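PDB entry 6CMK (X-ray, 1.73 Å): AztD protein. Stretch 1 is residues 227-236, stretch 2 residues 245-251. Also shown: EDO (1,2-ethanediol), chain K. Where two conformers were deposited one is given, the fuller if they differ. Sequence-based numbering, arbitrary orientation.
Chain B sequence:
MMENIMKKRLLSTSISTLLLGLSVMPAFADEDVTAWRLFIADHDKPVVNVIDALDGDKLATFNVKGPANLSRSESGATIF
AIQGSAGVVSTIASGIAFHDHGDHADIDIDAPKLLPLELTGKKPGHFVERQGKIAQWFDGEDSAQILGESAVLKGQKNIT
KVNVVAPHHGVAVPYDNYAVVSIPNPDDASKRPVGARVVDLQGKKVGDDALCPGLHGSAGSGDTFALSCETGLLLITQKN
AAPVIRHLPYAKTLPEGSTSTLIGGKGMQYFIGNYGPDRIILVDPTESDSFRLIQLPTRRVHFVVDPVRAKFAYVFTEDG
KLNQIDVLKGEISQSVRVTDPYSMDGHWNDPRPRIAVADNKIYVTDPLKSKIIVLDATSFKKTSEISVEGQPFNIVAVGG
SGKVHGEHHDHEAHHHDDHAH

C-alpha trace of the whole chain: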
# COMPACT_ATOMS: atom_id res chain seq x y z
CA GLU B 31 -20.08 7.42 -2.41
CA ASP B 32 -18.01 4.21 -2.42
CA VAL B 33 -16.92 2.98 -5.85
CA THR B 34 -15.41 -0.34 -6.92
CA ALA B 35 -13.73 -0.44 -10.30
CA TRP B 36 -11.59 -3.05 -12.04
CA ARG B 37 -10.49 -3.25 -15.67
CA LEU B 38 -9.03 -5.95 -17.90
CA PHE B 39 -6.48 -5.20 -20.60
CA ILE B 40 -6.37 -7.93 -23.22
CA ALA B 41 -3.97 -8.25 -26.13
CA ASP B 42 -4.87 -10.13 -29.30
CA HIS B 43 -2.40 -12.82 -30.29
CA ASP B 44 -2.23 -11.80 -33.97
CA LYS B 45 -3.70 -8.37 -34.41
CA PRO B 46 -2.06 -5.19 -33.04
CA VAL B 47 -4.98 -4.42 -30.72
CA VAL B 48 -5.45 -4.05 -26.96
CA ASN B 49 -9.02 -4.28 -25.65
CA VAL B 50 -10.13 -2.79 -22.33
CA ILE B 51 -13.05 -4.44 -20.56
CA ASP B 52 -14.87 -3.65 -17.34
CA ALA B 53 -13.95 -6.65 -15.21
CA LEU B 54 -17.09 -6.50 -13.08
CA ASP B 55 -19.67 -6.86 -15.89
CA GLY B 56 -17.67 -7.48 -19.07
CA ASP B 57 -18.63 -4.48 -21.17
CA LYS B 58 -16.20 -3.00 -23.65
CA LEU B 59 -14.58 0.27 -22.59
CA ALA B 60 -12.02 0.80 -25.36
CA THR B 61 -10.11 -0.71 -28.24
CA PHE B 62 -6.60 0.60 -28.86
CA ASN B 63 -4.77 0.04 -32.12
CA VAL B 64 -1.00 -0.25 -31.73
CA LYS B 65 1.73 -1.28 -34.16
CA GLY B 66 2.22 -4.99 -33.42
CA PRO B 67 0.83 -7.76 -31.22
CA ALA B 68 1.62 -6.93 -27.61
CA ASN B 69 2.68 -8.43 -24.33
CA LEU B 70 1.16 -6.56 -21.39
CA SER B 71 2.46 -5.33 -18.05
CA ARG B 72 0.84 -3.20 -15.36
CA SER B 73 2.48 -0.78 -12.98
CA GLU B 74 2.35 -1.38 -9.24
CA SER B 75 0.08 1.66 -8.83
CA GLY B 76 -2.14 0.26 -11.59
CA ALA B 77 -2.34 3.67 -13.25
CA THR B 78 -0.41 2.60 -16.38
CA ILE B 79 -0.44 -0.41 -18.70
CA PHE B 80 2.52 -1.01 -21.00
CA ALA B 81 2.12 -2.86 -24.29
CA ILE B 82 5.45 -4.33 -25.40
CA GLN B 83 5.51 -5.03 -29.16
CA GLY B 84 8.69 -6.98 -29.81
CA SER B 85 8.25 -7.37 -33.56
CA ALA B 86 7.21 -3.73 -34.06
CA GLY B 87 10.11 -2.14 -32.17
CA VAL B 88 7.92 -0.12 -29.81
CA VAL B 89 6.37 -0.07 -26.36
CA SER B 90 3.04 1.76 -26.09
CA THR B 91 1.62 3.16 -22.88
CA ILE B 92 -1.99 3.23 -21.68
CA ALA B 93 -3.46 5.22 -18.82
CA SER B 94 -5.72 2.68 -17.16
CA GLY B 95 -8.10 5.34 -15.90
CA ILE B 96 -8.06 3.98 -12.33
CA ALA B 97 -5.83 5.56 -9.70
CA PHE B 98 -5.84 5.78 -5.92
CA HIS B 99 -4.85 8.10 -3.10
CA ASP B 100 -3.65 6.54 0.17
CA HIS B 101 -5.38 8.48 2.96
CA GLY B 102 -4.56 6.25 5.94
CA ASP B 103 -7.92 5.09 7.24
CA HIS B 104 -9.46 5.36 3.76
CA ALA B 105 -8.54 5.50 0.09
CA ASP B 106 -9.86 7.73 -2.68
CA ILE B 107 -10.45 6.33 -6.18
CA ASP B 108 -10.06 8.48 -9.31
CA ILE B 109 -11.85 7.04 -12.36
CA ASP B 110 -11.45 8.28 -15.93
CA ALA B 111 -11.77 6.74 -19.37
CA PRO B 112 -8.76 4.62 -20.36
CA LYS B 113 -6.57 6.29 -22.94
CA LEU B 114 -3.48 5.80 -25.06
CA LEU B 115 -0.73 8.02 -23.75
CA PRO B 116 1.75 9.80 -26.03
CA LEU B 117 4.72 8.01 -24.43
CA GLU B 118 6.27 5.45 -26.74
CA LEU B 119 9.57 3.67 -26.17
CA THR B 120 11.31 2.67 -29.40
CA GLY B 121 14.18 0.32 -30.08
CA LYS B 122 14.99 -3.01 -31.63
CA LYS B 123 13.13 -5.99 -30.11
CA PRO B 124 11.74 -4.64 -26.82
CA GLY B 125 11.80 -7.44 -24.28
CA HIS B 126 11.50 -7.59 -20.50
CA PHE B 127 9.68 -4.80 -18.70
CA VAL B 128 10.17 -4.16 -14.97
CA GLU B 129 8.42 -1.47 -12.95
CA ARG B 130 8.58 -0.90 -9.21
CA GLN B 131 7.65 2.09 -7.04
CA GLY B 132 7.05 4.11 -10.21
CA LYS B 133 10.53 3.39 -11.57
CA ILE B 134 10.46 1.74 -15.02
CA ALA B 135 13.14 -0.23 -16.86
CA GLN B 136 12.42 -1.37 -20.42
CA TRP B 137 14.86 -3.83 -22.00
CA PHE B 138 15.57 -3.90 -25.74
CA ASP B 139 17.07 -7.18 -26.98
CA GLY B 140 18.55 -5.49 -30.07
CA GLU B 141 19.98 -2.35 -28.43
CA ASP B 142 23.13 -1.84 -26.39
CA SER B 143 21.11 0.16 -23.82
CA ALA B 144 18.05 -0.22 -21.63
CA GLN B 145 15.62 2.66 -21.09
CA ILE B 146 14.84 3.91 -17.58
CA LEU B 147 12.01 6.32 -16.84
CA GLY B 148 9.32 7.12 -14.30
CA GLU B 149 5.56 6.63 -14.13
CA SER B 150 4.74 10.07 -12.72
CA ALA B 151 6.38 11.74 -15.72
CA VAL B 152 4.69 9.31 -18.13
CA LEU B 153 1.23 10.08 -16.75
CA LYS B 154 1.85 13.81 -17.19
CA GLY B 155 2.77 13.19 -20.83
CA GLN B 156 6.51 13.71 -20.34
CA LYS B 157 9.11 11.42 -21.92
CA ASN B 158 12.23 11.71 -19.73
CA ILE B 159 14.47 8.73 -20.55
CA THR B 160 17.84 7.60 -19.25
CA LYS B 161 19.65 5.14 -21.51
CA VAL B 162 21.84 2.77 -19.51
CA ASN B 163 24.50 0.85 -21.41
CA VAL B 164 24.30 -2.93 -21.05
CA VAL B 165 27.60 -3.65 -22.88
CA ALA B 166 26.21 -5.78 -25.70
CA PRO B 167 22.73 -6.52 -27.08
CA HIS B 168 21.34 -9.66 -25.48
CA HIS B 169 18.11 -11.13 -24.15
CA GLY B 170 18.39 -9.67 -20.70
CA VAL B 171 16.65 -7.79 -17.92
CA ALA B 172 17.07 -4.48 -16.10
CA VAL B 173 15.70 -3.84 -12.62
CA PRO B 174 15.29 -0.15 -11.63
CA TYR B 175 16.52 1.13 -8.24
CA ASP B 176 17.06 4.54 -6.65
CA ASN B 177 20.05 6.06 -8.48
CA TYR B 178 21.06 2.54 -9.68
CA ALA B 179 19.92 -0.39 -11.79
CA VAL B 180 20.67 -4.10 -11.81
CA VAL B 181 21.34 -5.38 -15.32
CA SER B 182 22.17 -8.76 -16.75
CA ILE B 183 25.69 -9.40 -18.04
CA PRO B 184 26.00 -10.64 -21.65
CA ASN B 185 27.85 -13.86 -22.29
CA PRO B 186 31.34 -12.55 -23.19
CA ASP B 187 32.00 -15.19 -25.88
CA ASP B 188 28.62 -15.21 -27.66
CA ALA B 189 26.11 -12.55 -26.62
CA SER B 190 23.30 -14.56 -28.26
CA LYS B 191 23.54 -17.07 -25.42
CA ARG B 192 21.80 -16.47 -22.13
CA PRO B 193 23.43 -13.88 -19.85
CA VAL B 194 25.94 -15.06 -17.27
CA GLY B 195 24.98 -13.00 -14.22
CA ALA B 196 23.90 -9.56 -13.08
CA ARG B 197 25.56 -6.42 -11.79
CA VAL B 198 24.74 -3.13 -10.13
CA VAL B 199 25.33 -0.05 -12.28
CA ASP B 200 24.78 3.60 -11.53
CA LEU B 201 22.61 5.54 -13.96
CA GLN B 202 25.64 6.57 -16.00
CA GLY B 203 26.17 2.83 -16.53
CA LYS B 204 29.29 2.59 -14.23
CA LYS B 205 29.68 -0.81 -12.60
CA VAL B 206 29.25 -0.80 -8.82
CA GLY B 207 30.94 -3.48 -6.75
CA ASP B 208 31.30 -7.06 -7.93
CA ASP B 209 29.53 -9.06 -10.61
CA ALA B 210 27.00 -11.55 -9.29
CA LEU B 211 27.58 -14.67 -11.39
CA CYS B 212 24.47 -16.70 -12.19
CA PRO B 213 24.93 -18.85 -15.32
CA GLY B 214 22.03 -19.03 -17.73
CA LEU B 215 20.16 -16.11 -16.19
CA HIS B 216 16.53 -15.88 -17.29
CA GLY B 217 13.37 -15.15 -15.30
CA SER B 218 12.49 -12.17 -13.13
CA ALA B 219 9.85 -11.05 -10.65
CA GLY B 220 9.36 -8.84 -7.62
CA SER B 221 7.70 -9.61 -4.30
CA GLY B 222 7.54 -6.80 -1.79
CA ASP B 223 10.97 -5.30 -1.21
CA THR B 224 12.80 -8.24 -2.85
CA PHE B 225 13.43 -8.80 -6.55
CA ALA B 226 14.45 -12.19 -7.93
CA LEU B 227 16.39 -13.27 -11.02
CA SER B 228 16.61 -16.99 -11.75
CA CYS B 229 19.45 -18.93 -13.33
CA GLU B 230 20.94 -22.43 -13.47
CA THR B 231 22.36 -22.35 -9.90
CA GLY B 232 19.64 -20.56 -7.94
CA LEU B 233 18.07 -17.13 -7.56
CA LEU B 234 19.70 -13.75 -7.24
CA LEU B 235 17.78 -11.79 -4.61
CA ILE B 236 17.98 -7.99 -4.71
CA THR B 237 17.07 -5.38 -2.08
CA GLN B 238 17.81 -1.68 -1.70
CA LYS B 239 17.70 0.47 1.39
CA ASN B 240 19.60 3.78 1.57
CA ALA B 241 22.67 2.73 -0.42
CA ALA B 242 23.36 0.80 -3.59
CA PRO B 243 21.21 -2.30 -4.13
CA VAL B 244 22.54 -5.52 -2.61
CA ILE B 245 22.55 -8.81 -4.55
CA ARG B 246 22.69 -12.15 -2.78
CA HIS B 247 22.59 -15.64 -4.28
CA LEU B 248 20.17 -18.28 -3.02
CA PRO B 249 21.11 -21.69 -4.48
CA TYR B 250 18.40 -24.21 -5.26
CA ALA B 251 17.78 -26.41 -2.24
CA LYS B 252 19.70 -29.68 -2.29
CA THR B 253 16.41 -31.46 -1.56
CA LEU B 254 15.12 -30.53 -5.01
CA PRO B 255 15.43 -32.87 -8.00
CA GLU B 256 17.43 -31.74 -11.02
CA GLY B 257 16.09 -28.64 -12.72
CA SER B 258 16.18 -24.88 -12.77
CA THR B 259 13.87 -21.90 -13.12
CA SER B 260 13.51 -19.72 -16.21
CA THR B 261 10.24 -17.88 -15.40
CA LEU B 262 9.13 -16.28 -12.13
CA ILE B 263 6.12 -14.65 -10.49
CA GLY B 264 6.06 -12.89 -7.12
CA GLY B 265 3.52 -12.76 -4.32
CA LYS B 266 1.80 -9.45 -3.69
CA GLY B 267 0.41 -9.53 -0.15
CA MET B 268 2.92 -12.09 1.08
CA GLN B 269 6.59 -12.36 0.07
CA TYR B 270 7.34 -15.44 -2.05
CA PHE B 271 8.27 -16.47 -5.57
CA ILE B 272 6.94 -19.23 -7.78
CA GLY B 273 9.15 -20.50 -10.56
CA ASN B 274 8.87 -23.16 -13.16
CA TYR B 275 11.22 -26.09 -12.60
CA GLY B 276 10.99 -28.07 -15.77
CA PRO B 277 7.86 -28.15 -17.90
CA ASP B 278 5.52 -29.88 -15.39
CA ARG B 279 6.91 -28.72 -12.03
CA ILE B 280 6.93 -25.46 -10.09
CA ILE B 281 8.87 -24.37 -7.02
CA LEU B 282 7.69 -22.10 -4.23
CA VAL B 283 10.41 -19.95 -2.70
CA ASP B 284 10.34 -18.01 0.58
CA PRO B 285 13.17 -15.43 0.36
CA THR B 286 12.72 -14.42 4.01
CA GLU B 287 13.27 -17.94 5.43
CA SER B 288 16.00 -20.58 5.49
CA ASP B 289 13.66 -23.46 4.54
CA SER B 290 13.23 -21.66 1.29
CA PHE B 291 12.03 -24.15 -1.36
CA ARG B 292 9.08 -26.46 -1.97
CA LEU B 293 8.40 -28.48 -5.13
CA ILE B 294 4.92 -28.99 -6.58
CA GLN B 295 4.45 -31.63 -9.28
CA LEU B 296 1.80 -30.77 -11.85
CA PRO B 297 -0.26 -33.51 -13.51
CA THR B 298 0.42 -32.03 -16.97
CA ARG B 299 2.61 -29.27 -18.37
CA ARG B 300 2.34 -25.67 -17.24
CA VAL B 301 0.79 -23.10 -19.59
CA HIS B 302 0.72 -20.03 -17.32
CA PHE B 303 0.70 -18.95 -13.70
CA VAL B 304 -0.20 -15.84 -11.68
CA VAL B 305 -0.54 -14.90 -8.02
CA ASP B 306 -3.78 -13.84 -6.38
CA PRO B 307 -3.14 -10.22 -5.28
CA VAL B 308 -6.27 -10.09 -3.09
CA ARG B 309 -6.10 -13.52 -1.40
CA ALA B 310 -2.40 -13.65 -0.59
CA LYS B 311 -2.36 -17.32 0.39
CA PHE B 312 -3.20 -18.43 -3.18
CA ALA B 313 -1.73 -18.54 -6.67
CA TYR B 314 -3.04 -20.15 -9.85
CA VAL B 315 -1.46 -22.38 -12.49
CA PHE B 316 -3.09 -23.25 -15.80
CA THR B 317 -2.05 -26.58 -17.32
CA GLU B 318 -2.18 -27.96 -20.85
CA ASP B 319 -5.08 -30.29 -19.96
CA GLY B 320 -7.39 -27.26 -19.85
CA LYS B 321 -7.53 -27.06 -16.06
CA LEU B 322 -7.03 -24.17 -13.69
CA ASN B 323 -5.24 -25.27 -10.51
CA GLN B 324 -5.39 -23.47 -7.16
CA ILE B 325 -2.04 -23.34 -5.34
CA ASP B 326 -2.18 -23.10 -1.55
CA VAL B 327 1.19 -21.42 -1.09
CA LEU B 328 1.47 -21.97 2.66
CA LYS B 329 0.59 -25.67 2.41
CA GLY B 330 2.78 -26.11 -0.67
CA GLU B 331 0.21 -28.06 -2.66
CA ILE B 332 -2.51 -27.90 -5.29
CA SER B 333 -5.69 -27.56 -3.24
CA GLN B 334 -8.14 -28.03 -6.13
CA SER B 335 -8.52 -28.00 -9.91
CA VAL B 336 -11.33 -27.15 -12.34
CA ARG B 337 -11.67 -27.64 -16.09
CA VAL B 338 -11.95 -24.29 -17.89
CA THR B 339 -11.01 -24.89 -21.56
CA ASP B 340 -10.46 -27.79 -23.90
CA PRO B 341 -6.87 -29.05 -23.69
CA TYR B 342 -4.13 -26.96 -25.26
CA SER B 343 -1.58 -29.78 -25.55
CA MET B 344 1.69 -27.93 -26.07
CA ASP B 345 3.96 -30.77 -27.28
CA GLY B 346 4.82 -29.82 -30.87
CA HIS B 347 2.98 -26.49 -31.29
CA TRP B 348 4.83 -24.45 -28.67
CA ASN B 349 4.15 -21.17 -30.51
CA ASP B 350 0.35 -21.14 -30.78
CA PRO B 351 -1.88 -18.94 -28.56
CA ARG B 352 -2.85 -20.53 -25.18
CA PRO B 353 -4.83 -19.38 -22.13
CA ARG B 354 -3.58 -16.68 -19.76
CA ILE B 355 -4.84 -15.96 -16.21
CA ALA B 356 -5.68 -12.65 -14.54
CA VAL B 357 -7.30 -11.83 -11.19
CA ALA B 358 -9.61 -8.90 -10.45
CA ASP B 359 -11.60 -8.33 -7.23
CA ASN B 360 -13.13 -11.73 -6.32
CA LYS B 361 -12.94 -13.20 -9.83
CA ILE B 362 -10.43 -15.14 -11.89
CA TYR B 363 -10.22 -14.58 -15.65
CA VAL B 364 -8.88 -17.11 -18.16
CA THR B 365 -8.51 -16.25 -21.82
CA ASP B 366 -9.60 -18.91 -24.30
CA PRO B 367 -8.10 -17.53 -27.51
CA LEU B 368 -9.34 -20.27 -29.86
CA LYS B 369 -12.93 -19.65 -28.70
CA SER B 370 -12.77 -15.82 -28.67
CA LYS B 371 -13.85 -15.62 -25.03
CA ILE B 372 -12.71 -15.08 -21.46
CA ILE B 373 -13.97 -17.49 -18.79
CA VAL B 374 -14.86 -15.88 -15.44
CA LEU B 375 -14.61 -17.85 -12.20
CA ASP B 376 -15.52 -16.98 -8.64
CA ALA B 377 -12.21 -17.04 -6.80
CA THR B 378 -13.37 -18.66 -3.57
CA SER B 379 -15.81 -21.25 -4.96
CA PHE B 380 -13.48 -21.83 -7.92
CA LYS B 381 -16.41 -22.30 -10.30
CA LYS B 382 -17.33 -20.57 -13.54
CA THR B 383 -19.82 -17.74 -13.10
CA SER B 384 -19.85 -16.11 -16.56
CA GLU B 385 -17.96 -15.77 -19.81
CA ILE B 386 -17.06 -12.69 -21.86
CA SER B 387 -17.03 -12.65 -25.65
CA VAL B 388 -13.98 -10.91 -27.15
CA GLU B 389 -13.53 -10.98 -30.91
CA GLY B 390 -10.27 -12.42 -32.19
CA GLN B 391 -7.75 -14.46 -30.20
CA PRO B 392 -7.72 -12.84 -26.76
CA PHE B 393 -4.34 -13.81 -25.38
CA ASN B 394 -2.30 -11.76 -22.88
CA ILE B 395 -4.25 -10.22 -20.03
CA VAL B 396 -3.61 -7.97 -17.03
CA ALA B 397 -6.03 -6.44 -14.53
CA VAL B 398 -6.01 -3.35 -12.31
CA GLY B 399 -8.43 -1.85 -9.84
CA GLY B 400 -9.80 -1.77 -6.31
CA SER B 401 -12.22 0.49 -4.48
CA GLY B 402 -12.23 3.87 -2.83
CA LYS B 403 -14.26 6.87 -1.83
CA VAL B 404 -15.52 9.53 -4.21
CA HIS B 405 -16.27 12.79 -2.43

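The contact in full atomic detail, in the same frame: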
# COMPACT_ATOMS: atom_id res chain seq x y z
N LEU B 227 15.97 -12.85 -9.69
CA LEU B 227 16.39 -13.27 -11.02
C LEU B 227 16.81 -14.72 -10.92
O LEU B 227 17.58 -15.08 -10.02
CB LEU B 227 17.55 -12.41 -11.55
CG LEU B 227 17.39 -10.88 -11.51
CD1 LEU B 227 18.69 -10.21 -11.95
CD2 LEU B 227 16.24 -10.43 -12.39
N SER B 228 16.32 -15.56 -11.82
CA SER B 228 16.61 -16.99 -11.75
C SER B 228 17.66 -17.39 -12.77
O SER B 228 17.76 -16.80 -13.85
CB SER B 228 15.33 -17.80 -11.96
OG SER B 228 14.62 -17.36 -13.09
N CYS B 229 18.44 -18.41 -12.43
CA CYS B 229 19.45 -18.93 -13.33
C CYS B 229 19.64 -20.41 -13.04
O CYS B 229 18.84 -21.04 -12.34
CB CYS B 229 20.74 -18.12 -13.19
SG CYS B 229 21.73 -18.58 -11.79
N GLU B 230 20.72 -20.99 -13.58
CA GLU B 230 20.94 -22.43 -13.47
C GLU B 230 21.34 -22.86 -12.06
O GLU B 230 21.13 -24.03 -11.71
CB GLU B 230 22.00 -22.87 -14.48
CG GLU B 230 21.59 -22.58 -15.92
CD GLU B 230 22.71 -22.81 -16.93
OE1 GLU B 230 23.87 -23.04 -16.52
OE2 GLU B 230 22.42 -22.77 -18.14
N THR B 231 21.89 -21.97 -11.24
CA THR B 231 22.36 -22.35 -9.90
C THR B 231 21.41 -21.95 -8.78
O THR B 231 21.56 -22.47 -7.66
CB THR B 231 23.73 -21.73 -9.61
OG1 THR B 231 23.65 -20.30 -9.69
CG2 THR B 231 24.77 -22.24 -10.60
N GLY B 232 20.46 -21.07 -9.02
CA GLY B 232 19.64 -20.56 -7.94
C GLY B 232 18.97 -19.26 -8.35
O GLY B 232 18.75 -19.01 -9.54
N LEU B 233 18.64 -18.45 -7.35
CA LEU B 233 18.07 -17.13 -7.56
C LEU B 233 19.02 -16.07 -7.03
O LEU B 233 19.64 -16.26 -5.98
CB LEU B 233 16.71 -16.97 -6.85
CG LEU B 233 15.67 -18.08 -7.01
CD1 LEU B 233 14.35 -17.70 -6.32
CD2 LEU B 233 15.42 -18.41 -8.47
N LEU B 234 19.12 -14.97 -7.76
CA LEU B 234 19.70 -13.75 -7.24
C LEU B 234 18.57 -12.98 -6.59
O LEU B 234 17.49 -12.84 -7.18
CB LEU B 234 20.35 -12.92 -8.33
CG LEU B 234 21.51 -13.54 -9.10
CD1 LEU B 234 22.01 -12.54 -10.11
CD2 LEU B 234 22.64 -13.96 -8.18
N LEU B 235 18.78 -12.52 -5.36
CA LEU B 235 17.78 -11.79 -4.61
C LEU B 235 18.32 -10.39 -4.36
O LEU B 235 19.45 -10.25 -3.89
CB LEU B 235 17.46 -12.48 -3.28
CG LEU B 235 16.84 -13.88 -3.43
CD1 LEU B 235 16.62 -14.53 -2.09
CD2 LEU B 235 15.54 -13.81 -4.21
N ILE B 236 17.53 -9.38 -4.71
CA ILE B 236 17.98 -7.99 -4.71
C ILE B 236 17.11 -7.18 -3.75
O ILE B 236 15.88 -7.29 -3.78
CB ILE B 236 17.91 -7.36 -6.12
CG1 ILE B 236 18.54 -8.29 -7.17
CG2 ILE B 236 18.59 -5.99 -6.14
CD1 ILE B 236 18.17 -7.91 -8.58
N ILE B 245 22.89 -7.55 -3.89
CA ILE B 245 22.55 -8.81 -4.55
C ILE B 245 23.08 -9.95 -3.70
O ILE B 245 24.28 -9.98 -3.37
CB ILE B 245 23.14 -8.88 -5.97
CG1 ILE B 245 22.68 -7.71 -6.84
CG2 ILE B 245 22.78 -10.22 -6.63
CD1 ILE B 245 23.45 -7.61 -8.16
N ARG B 246 22.23 -10.92 -3.39
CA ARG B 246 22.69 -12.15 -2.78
C ARG B 246 22.20 -13.33 -3.62
O ARG B 246 21.22 -13.23 -4.35
CB ARG B 246 22.21 -12.29 -1.33
CG ARG B 246 20.72 -12.49 -1.12
CD ARG B 246 20.45 -12.83 0.34
NE ARG B 246 19.03 -13.09 0.62
CZ ARG B 246 18.53 -14.28 0.96
NH1 ARG B 246 19.30 -15.35 1.08
NH2 ARG B 246 17.23 -14.39 1.20
N HIS B 247 22.92 -14.44 -3.52
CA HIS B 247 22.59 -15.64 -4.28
C HIS B 247 21.98 -16.67 -3.35
O HIS B 247 22.55 -16.97 -2.29
CB HIS B 247 23.83 -16.22 -4.96
CG HIS B 247 23.55 -17.45 -5.78
ND1 HIS B 247 23.86 -18.72 -5.34
CD2 HIS B 247 22.98 -17.60 -7.00
CE1 HIS B 247 23.50 -19.60 -6.26
NE2 HIS B 247 22.96 -18.94 -7.28
N LEU B 248 20.82 -17.19 -3.74
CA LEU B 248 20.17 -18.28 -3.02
C LEU B 248 20.21 -19.52 -3.90
O LEU B 248 19.44 -19.61 -4.87
CB LEU B 248 18.73 -17.90 -2.67
CG LEU B 248 17.88 -18.99 -2.01
CD1 LEU B 248 18.50 -19.42 -0.69
CD2 LEU B 248 16.46 -18.49 -1.83
N PRO B 249 21.07 -20.50 -3.62
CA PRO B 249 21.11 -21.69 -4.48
C PRO B 249 19.87 -22.54 -4.29
O PRO B 249 19.26 -22.57 -3.22
CB PRO B 249 22.37 -22.43 -4.02
CG PRO B 249 22.65 -21.92 -2.66
CD PRO B 249 22.08 -20.54 -2.55
N TYR B 250 19.49 -23.25 -5.36
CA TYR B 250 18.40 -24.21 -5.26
C TYR B 250 18.69 -25.19 -4.13
O TYR B 250 19.80 -25.70 -4.01
CB TYR B 250 18.22 -24.97 -6.57
CG TYR B 250 17.82 -24.09 -7.73
CD1 TYR B 250 16.62 -23.41 -7.72
CD2 TYR B 250 18.66 -23.92 -8.82
CE1 TYR B 250 16.25 -22.58 -8.77
CE2 TYR B 250 18.30 -23.11 -9.87
CZ TYR B 250 17.10 -22.43 -9.84
OH TYR B 250 16.73 -21.61 -10.89
N ALA B 251 17.67 -25.44 -3.32
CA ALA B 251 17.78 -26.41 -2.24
C ALA B 251 18.29 -27.74 -2.75
O ALA B 251 17.93 -28.19 -3.85
CB ALA B 251 16.42 -26.59 -1.56
C1 EDO K . 20.51 -29.17 -6.66
O1 EDO K . 19.42 -28.51 -6.00
C2 EDO K . 21.19 -28.19 -7.61
O2 EDO K . 21.27 -28.76 -8.92

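Two neighbouring antiparallel strands, 232-236 and 245-249, pair through a regular backbone ladder, and the turn before the first strand is fastened to the second strand by His247 and to the residue just after it, Tyr250. Leu233 and Leu248 form one hydrogen-bonded pair, with Leu233 N to Leu248 O at 2.9 Å and Leu248 N to Leu233 O at 2.7 Å; Leu235 and Arg246 repeat the pattern, Leu235 N lying 2.7 Å from Arg246 O and Arg246 N 2.9 Å from Leu235 O. These near-linear bonds need no particular side chain. On one face, Leu235 CD1 packs 4.0 Å from Leu248 CD2 and also covers a face of the Arg246 guanidinium, whose flat surface tolerates apolar company. On the other, branched Ile245 fills space beside Leu234 (Ile245 CG2 to Leu234 CB, 4.0 Å) and Ile236.

At the turn, tyrosine suits position 250 by its length and flatness: Tyr250 OH donates to Cys229 O at 2.6 Å, and Gly232 CA sits over the ring, 3.6 Å from its centroid, a CH-pi contact. Tyr250 N reaches Thr231 O at 3.2 Å. Gly232 suits this spot: a CB would clash with Leu248 O and Pro249 CA, and its backbone angles themselves call for glycine. Thr231 OG1 and His247 NE2, groups able to donate or accept, share a 2.9 Å hydrogen bond.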